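Local coordinates for protein kinase domain-containing protein (Chaetomium thermophilum, PDB 6Z3U) that probably phosphorylates serine and threonine residues with ATP, including those in the C-terminal heptapeptide repeats of RNA polymerase II, as the cyclin-dependent kinase of the CAK complex, at residues G150-S162 against N167-D179. Numbering follows the deposited sequence.
Sequences GHPNIIGLISVFS and NLNLVLEYLPLGD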
ATOM      1  N   GLY B 150       2.878 -11.704   6.957  1.00 36.72           N
ATOM      2  CA  GLY B 150       3.992 -12.356   7.615  1.00 35.73           C
ATOM      3  C   GLY B 150       4.056 -12.142   9.112  1.00 32.05           C
ATOM      4  O   GLY B 150       4.776 -12.880   9.799  1.00 34.98           O
ATOM      5  N   HIS B 151       3.329 -11.162   9.649  1.00 31.12           N
ATOM      6  CA  HIS B 151       3.464 -10.943  11.084  1.00 34.59           C
ATOM      7  C   HIS B 151       2.372 -11.695  11.840  1.00 38.58           C
ATOM      8  O   HIS B 151       1.234 -11.772  11.369  1.00 41.18           O
ATOM      9  CB  HIS B 151       3.382  -9.457  11.412  1.00 38.34           C
ATOM     10  CG  HIS B 151       3.823  -9.124  12.804  1.00 36.47           C
ATOM     11  ND1 HIS B 151       2.944  -9.018  13.861  1.00 36.38           N
ATOM     12  CD2 HIS B 151       5.053  -8.878  13.312  1.00 33.19           C
ATOM     13  CE1 HIS B 151       3.615  -8.720  14.959  1.00 43.40           C
ATOM     14  NE2 HIS B 151       4.896  -8.628  14.654  1.00 40.11           N
ATOM     15  N   PRO B 152       2.678 -12.255  13.016  1.00 36.69           N
ATOM     16  CA  PRO B 152       1.690 -13.108  13.697  1.00 36.10           C
ATOM     17  C   PRO B 152       0.491 -12.356  14.250  1.00 30.67           C
ATOM     18  O   PRO B 152      -0.529 -12.990  14.542  1.00 23.80           O
ATOM     19  CB  PRO B 152       2.498 -13.756  14.834  1.00 40.15           C
ATOM     20  CG  PRO B 152       3.937 -13.498  14.505  1.00 38.93           C
ATOM     21  CD  PRO B 152       3.959 -12.220  13.744  1.00 37.08           C
ATOM     22  N   ASN B 153       0.583 -11.037  14.425  1.00 37.98           N
ATOM     23  CA  ASN B 153      -0.506 -10.243  14.982  1.00 34.92           C
ATOM     24  C   ASN B 153      -1.201  -9.384  13.930  1.00 32.80           C
ATOM     25  O   ASN B 153      -1.883  -8.414  14.278  1.00 31.58           O
ATOM     26  CB  ASN B 153       0.020  -9.372  16.121  1.00 33.78           C
ATOM     27  CG  ASN B 153       0.628 -10.191  17.238  1.00 29.90           C
ATOM     28  OD1 ASN B 153       1.831 -10.126  17.487  1.00 39.55           O
ATOM     29  ND2 ASN B 153      -0.204 -10.972  17.918  1.00 27.35           N
ATOM     30  N   ILE B 154      -1.040  -9.716  12.651  1.00 30.71           N
ATOM     31  CA  ILE B 154      -1.773  -9.081  11.563  1.00 28.17           C
ATOM     32  C   ILE B 154      -2.506 -10.179  10.806  1.00 30.91           C
ATOM     33  O   ILE B 154      -1.905 -11.202  10.456  1.00 32.01           O
ATOM     34  CB  ILE B 154      -0.846  -8.297  10.617  1.00 33.21           C
ATOM     35  CG1 ILE B 154      -0.038  -7.247  11.384  1.00 33.15           C
ATOM     36  CG2 ILE B 154      -1.665  -7.627   9.518  1.00 29.62           C
ATOM     37  CD1 ILE B 154      -0.839  -6.038  11.812  1.00 28.01           C
ATOM     38  N   ILE B 155      -3.799  -9.966  10.551  1.00 30.35           N
ATOM     39  CA  ILE B 155      -4.592 -10.981   9.869  1.00 32.31           C
ATOM     40  C   ILE B 155      -3.940 -11.317   8.541  1.00 37.64           C
ATOM     41  O   ILE B 155      -3.615 -10.429   7.738  1.00 44.40           O
ATOM     42  CB  ILE B 155      -6.039 -10.500   9.690  1.00 30.89           C
ATOM     43  CG1 ILE B 155      -6.910 -11.638   9.156  1.00 26.94           C
ATOM     44  CG2 ILE B 155      -6.098  -9.308   8.746  1.00 47.70           C
ATOM     45  CD1 ILE B 155      -8.376 -11.295   9.088  1.00 33.59           C
ATOM     46  N   GLY B 156      -3.723 -12.607   8.294  1.00 35.30           N
ATOM     47  CA  GLY B 156      -3.006 -13.043   7.116  1.00 31.19           C
ATOM     48  C   GLY B 156      -3.918 -13.158   5.905  1.00 28.27           C
ATOM     49  O   GLY B 156      -4.958 -13.811   5.966  1.00 31.23           O
ATOM     50  N   LEU B 157      -3.508 -12.519   4.815  1.00 28.77           N
ATOM     51  CA  LEU B 157      -4.202 -12.644   3.533  1.00 27.34           C
ATOM     52  C   LEU B 157      -3.588 -13.831   2.800  1.00 28.17           C
ATOM     53  O   LEU B 157      -2.480 -13.743   2.267  1.00 38.99           O
ATOM     54  CB  LEU B 157      -4.090 -11.354   2.731  1.00 33.72           C
ATOM     55  CG  LEU B 157      -4.810 -11.337   1.382  1.00 27.78           C
ATOM     56  CD1 LEU B 157      -6.305 -11.522   1.561  1.00 28.71           C
ATOM     57  CD2 LEU B 157      -4.525 -10.046   0.647  1.00 30.60           C
ATOM     58  N   ILE B 158      -4.306 -14.955   2.789  1.00 31.52           N
ATOM     59  CA  ILE B 158      -3.752 -16.180   2.221  1.00 30.92           C
ATOM     60  C   ILE B 158      -3.718 -16.110   0.701  1.00 34.33           C
ATOM     61  O   ILE B 158      -2.732 -16.515   0.072  1.00 36.97           O
ATOM     62  CB  ILE B 158      -4.553 -17.400   2.710  1.00 30.67           C
ATOM     63  CG1 ILE B 158      -4.298 -17.620   4.202  1.00 30.18           C
ATOM     64  CG2 ILE B 158      -4.195 -18.628   1.885  1.00 31.84           C
ATOM     65  CD1 ILE B 158      -5.280 -18.552   4.868  1.00 36.41           C
ATOM     66  N   SER B 159      -4.783 -15.606   0.085  1.00 35.12           N
ATOM     67  CA  SER B 159      -4.884 -15.596  -1.368  1.00 31.38           C
ATOM     68  C   SER B 159      -5.964 -14.609  -1.782  1.00 31.31           C
ATOM     69  O   SER B 159      -6.772 -14.161  -0.967  1.00 30.91           O
ATOM     70  CB  SER B 159      -5.183 -16.999  -1.905  1.00 32.63           C
ATOM     71  OG  SER B 159      -5.417 -16.977  -3.301  1.00 44.13           O
ATOM     72  N   VAL B 160      -5.964 -14.277  -3.072  1.00 31.78           N
ATOM     73  CA  VAL B 160      -6.964 -13.401  -3.673  1.00 31.99           C
ATOM     74  C   VAL B 160      -7.325 -13.963  -5.038  1.00 33.18           C
ATOM     75  O   VAL B 160      -6.442 -14.347  -5.811  1.00 35.41           O
ATOM     76  CB  VAL B 160      -6.459 -11.952  -3.811  1.00 31.18           C
ATOM     77  CG1 VAL B 160      -7.523 -11.069  -4.448  1.00 31.57           C
ATOM     78  CG2 VAL B 160      -6.057 -11.400  -2.459  1.00 30.07           C
ATOM     79  N   PHE B 161      -8.620 -14.011  -5.337  1.00 33.94           N
ATOM     80  CA  PHE B 161      -9.082 -14.455  -6.643  1.00 37.30           C
ATOM     81  C   PHE B 161     -10.382 -13.738  -6.973  1.00 43.83           C
ATOM     82  O   PHE B 161     -11.103 -13.274  -6.086  1.00 44.02           O
ATOM     83  CB  PHE B 161      -9.287 -15.975  -6.684  1.00 54.18           C
ATOM     84  CG  PHE B 161     -10.327 -16.475  -5.719  1.00 57.91           C
ATOM     85  CD1 PHE B 161     -11.670 -16.478  -6.063  1.00 58.47           C
ATOM     86  CD2 PHE B 161      -9.963 -16.950  -4.469  1.00 55.46           C
ATOM     87  CE1 PHE B 161     -12.628 -16.935  -5.178  1.00 54.46           C
ATOM     88  CE2 PHE B 161     -10.919 -17.411  -3.582  1.00 52.26           C
ATOM     89  CZ  PHE B 161     -12.252 -17.404  -3.938  1.00 53.39           C
ATOM     90  N   SER B 162     -10.678 -13.662  -8.266  1.00 55.00           N
ATOM     91  CA  SER B 162     -11.889 -13.021  -8.754  1.00 54.68           C
ATOM     92  C   SER B 162     -12.963 -14.073  -8.998  1.00 61.06           C
ATOM     93  O   SER B 162     -12.670 -15.185  -9.450  1.00 60.49           O
ATOM     94  CB  SER B 162     -11.608 -12.239 -10.037  1.00 38.68           C
ATOM     95  OG  SER B 162     -11.116 -13.096 -11.051  1.00 47.60           O
ATOM     96  N   ASN B 167     -16.804 -10.451  -8.823  1.00 66.62           N
ATOM     97  CA  ASN B 167     -16.671  -9.998  -7.448  1.00 57.87           C
ATOM     98  C   ASN B 167     -15.289 -10.351  -6.918  1.00 53.69           C
ATOM     99  O   ASN B 167     -14.616 -11.257  -7.417  1.00 51.35           O
ATOM    100  CB  ASN B 167     -17.751 -10.614  -6.554  1.00 62.48           C
ATOM    101  CG  ASN B 167     -19.004  -9.765  -6.490  1.00 72.80           C
ATOM    102  OD1 ASN B 167     -19.185  -8.841  -7.285  1.00 76.63           O
ATOM    103  ND2 ASN B 167     -19.872 -10.064  -5.531  1.00 86.29           N
ATOM    104  N   LEU B 168     -14.869  -9.614  -5.897  1.00 52.17           N
ATOM    105  CA  LEU B 168     -13.553  -9.782  -5.297  1.00 44.52           C
ATOM    106  C   LEU B 168     -13.654 -10.687  -4.077  1.00 45.15           C
ATOM    107  O   LEU B 168     -14.556 -10.521  -3.246  1.00 54.73           O
ATOM    108  CB  LEU B 168     -12.966  -8.428  -4.907  1.00 47.21           C
ATOM    109  CG  LEU B 168     -11.521  -8.436  -4.412  1.00 44.87           C
ATOM    110  CD1 LEU B 168     -10.586  -8.946  -5.495  1.00 41.14           C
ATOM    111  CD2 LEU B 168     -11.111  -7.045  -3.957  1.00 41.06           C
ATOM    112  N   ASN B 169     -12.730 -11.636  -3.967  1.00 35.13           N
ATOM    113  CA  ASN B 169     -12.725 -12.600  -2.876  1.00 41.82           C
ATOM    114  C   ASN B 169     -11.380 -12.565  -2.172  1.00 34.90           C
ATOM    115  O   ASN B 169     -10.332 -12.594  -2.824  1.00 32.64           O
ATOM    116  CB  ASN B 169     -13.014 -14.017  -3.382  1.00 47.85           C
ATOM    117  CG  ASN B 169     -14.361 -14.130  -4.062  1.00 46.53           C
ATOM    118  OD1 ASN B 169     -14.478 -13.901  -5.263  1.00 57.07           O
ATOM    119  ND2 ASN B 169     -15.388 -14.480  -3.294  1.00 38.62           N
ATOM    120  N   LEU B 170     -11.415 -12.500  -0.844  1.00 34.86           N
ATOM    121  CA  LEU B 170     -10.217 -12.506  -0.016  1.00 31.02           C
ATOM    122  C   LEU B 170     -10.202 -13.775   0.823  1.00 31.24           C
ATOM    123  O   LEU B 170     -11.098 -13.989   1.646  1.00 35.58           O
ATOM    124  CB  LEU B 170     -10.171 -11.282   0.894  1.00 29.98           C
ATOM    125  CG  LEU B 170     -10.281  -9.914   0.226  1.00 29.82           C
ATOM    126  CD1 LEU B 170     -10.125  -8.819   1.270  1.00 28.82           C
ATOM    127  CD2 LEU B 170      -9.254  -9.763  -0.881  1.00 37.34           C
ATOM    128  N   VAL B 171      -9.181 -14.600   0.627  1.00 31.32           N
ATOM    129  CA  VAL B 171      -8.983 -15.797   1.435  1.00 31.56           C
ATOM    130  C   VAL B 171      -8.121 -15.389   2.622  1.00 30.42           C
ATOM    131  O   VAL B 171      -6.935 -15.092   2.465  1.00 34.70           O
ATOM    132  CB  VAL B 171      -8.331 -16.923   0.626  1.00 35.52           C
ATOM    133  CG1 VAL B 171      -8.286 -18.201   1.443  1.00 32.91           C
ATOM    134  CG2 VAL B 171      -9.082 -17.142  -0.680  1.00 45.34           C
ATOM    135  N   LEU B 172      -8.721 -15.368   3.808  1.00 31.13           N
ATOM    136  CA  LEU B 172      -8.097 -14.809   4.994  1.00 29.04           C
ATOM    137  C   LEU B 172      -7.922 -15.874   6.066  1.00 29.21           C
ATOM    138  O   LEU B 172      -8.530 -16.947   6.020  1.00 30.17           O
ATOM    139  CB  LEU B 172      -8.931 -13.653   5.563  1.00 28.45           C
ATOM    140  CG  LEU B 172      -9.136 -12.447   4.651  1.00 28.28           C
ATOM    141  CD1 LEU B 172     -10.355 -11.660   5.084  1.00 28.25           C
ATOM    142  CD2 LEU B 172      -7.907 -11.564   4.669  1.00 27.37           C
ATOM    143  N   GLU B 173      -7.077 -15.549   7.042  1.00 28.36           N
ATOM    144  CA  GLU B 173      -6.910 -16.399   8.210  1.00 28.46           C
ATOM    145  C   GLU B 173      -8.258 -16.635   8.877  1.00 28.81           C
ATOM    146  O   GLU B 173      -9.074 -15.720   9.006  1.00 31.72           O
ATOM    147  CB  GLU B 173      -5.944 -15.744   9.197  1.00 27.46           C
ATOM    148  CG  GLU B 173      -4.775 -16.613   9.616  1.00 27.68           C
ATOM    149  CD  GLU B 173      -3.884 -15.930  10.637  1.00 28.68           C
ATOM    150  OE1 GLU B 173      -3.310 -14.869  10.312  1.00 33.12           O
ATOM    151  OE2 GLU B 173      -3.761 -16.452  11.766  1.00 49.18           O
ATOM    152  N   TYR B 174      -8.493 -17.872   9.302  1.00 30.80           N
ATOM    153  CA  TYR B 174      -9.713 -18.218  10.019  1.00 40.27           C
ATOM    154  C   TYR B 174      -9.515 -17.934  11.505  1.00 40.88           C
ATOM    155  O   TYR B 174      -8.673 -18.562  12.158  1.00 33.78           O
ATOM    156  CB  TYR B 174     -10.079 -19.682   9.787  1.00 39.62           C
ATOM    157  CG  TYR B 174     -11.372 -20.096  10.449  1.00 37.34           C
ATOM    158  CD1 TYR B 174     -12.584 -19.553  10.044  1.00 42.59           C
ATOM    159  CD2 TYR B 174     -11.384 -21.036  11.469  1.00 32.63           C
ATOM    160  CE1 TYR B 174     -13.773 -19.930  10.643  1.00 42.09           C
ATOM    161  CE2 TYR B 174     -12.568 -21.422  12.071  1.00 41.48           C
ATOM    162  CZ  TYR B 174     -13.760 -20.864  11.654  1.00 35.24           C
ATOM    163  OH  TYR B 174     -14.945 -21.236  12.246  1.00 34.41           O
ATOM    164  N   LEU B 175     -10.291 -16.986  12.034  1.00 37.85           N
ATOM    165  CA  LEU B 175     -10.174 -16.526  13.418  1.00 36.10           C
ATOM    166  C   LEU B 175     -11.504 -16.761  14.122  1.00 34.24           C
ATOM    167  O   LEU B 175     -12.353 -15.858  14.188  1.00 32.76           O
ATOM    168  CB  LEU B 175      -9.779 -15.050  13.457  1.00 37.34           C
ATOM    169  CG  LEU B 175      -8.582 -14.687  12.572  1.00 30.92           C
ATOM    170  CD1 LEU B 175      -8.328 -13.189  12.583  1.00 25.47           C
ATOM    171  CD2 LEU B 175      -7.336 -15.444  13.014  1.00 35.57           C
ATOM    172  N   PRO B 176     -11.728 -17.957  14.679  1.00 39.34           N
ATOM    173  CA  PRO B 176     -13.070 -18.304  15.167  1.00 36.67           C
ATOM    174  C   PRO B 176     -13.429 -17.751  16.539  1.00 38.17           C
ATOM    175  O   PRO B 176     -14.618 -17.756  16.886  1.00 47.28           O
ATOM    176  CB  PRO B 176     -13.033 -19.839  15.201  1.00 36.20           C
ATOM    177  CG  PRO B 176     -11.599 -20.164  15.467  1.00 30.84           C
ATOM    178  CD  PRO B 176     -10.798 -19.102  14.753  1.00 41.31           C
ATOM    179  N   LEU B 177     -12.466 -17.270  17.322  1.00 40.78           N
ATOM    180  CA  LEU B 177     -12.728 -16.864  18.698  1.00 31.91           C
ATOM    181  C   LEU B 177     -13.223 -15.428  18.821  1.00 30.39           C
ATOM    182  O   LEU B 177     -13.208 -14.875  19.925  1.00 44.98           O
ATOM    183  CB  LEU B 177     -11.471 -17.050  19.552  1.00 29.60           C
ATOM    184  CG  LEU B 177     -11.090 -18.494  19.875  1.00 29.27           C
ATOM    185  CD1 LEU B 177      -9.908 -18.528  20.827  1.00 46.23           C
ATOM    186  CD2 LEU B 177     -12.263 -19.247  20.471  1.00 29.31           C
ATOM    187  N   GLY B 178     -13.648 -14.811  17.726  1.00 39.19           N
ATOM    188  CA  GLY B 178     -14.255 -13.498  17.799  1.00 34.37           C
ATOM    189  C   GLY B 178     -13.254 -12.367  17.864  1.00 29.22           C
ATOM    190  O   GLY B 178     -12.203 -12.420  17.221  1.00 36.26           O
ATOM    191  N   ASP B 179     -13.576 -11.331  18.638  1.00 29.32           N
ATOM    192  CA  ASP B 179     -12.727 -10.156  18.769  1.00 25.95           C
ATOM    193  C   ASP B 179     -12.662  -9.751  20.237  1.00 27.66           C
ATOM    194  O   ASP B 179     -13.267 -10.383  21.108  1.00 28.58           O
ATOM    195  CB  ASP B 179     -13.240  -9.013  17.886  1.00 26.35           C
ATOM    196  CG  ASP B 179     -14.693  -8.676  18.156  1.00 31.53           C
ATOM    197  OD1 ASP B 179     -15.046  -8.448  19.334  1.00 36.63           O
ATOM    198  OD2 ASP B 179     -15.481  -8.631  17.187  1.00 31.67           O
TER
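The antiparallel hairpin of strands 157-162 and 168-172 closes one side of the five-stranded N-lobe sheet of this kinase. Val171 O takes two backbone bonds, from Ile158 N at 2.7 Å and from Ser159 N at 3.2 Å. Two residues thus face one, which makes a classic beta bulge. Val171 N returns a bond to Ser159 O. Further along, Asn169 N donates to Phe161 O.

Phe161 and Asn169 pair on one face of the sheet. CB of Asn169 sits over the ring face, 3.7 Å from the centroid of Phe161, in a CH-pi contact. The amide lies nearly parallel to the ring, with 11° between the planes. Val171 CG2 meets the ring at its edge, near CE2. The Phe161 ring reaches both partners because CG stands between the backbone N and the carbonyl carbon (chi1 62°). A serine here would probably leave Asn169 CB and Val171 CG2 without their aromatic partner and open a gap beside them.

On the other face, Leu157 CD1 packs on Leu172 CD2 at 3.5 Å, and Val160 CG2 lies alongside Leu170 CD2. Phe181 of the cyclin subunit packs on Val160 and Leu168 there.

At the sheet's other end from Phe161, Glu173 N bonds to Gly156 O. Glu173 OE1 accepts from Gly156 N at 3.1 Å on its anti side, while OE2 forms a salt bridge with Lys235. Ile155 CD1 touches Leu175 CD1 at 4.0 Å. Residues 173-179 then lead to helix 180-185, as in the hinge that links the two lobes of protein kinases.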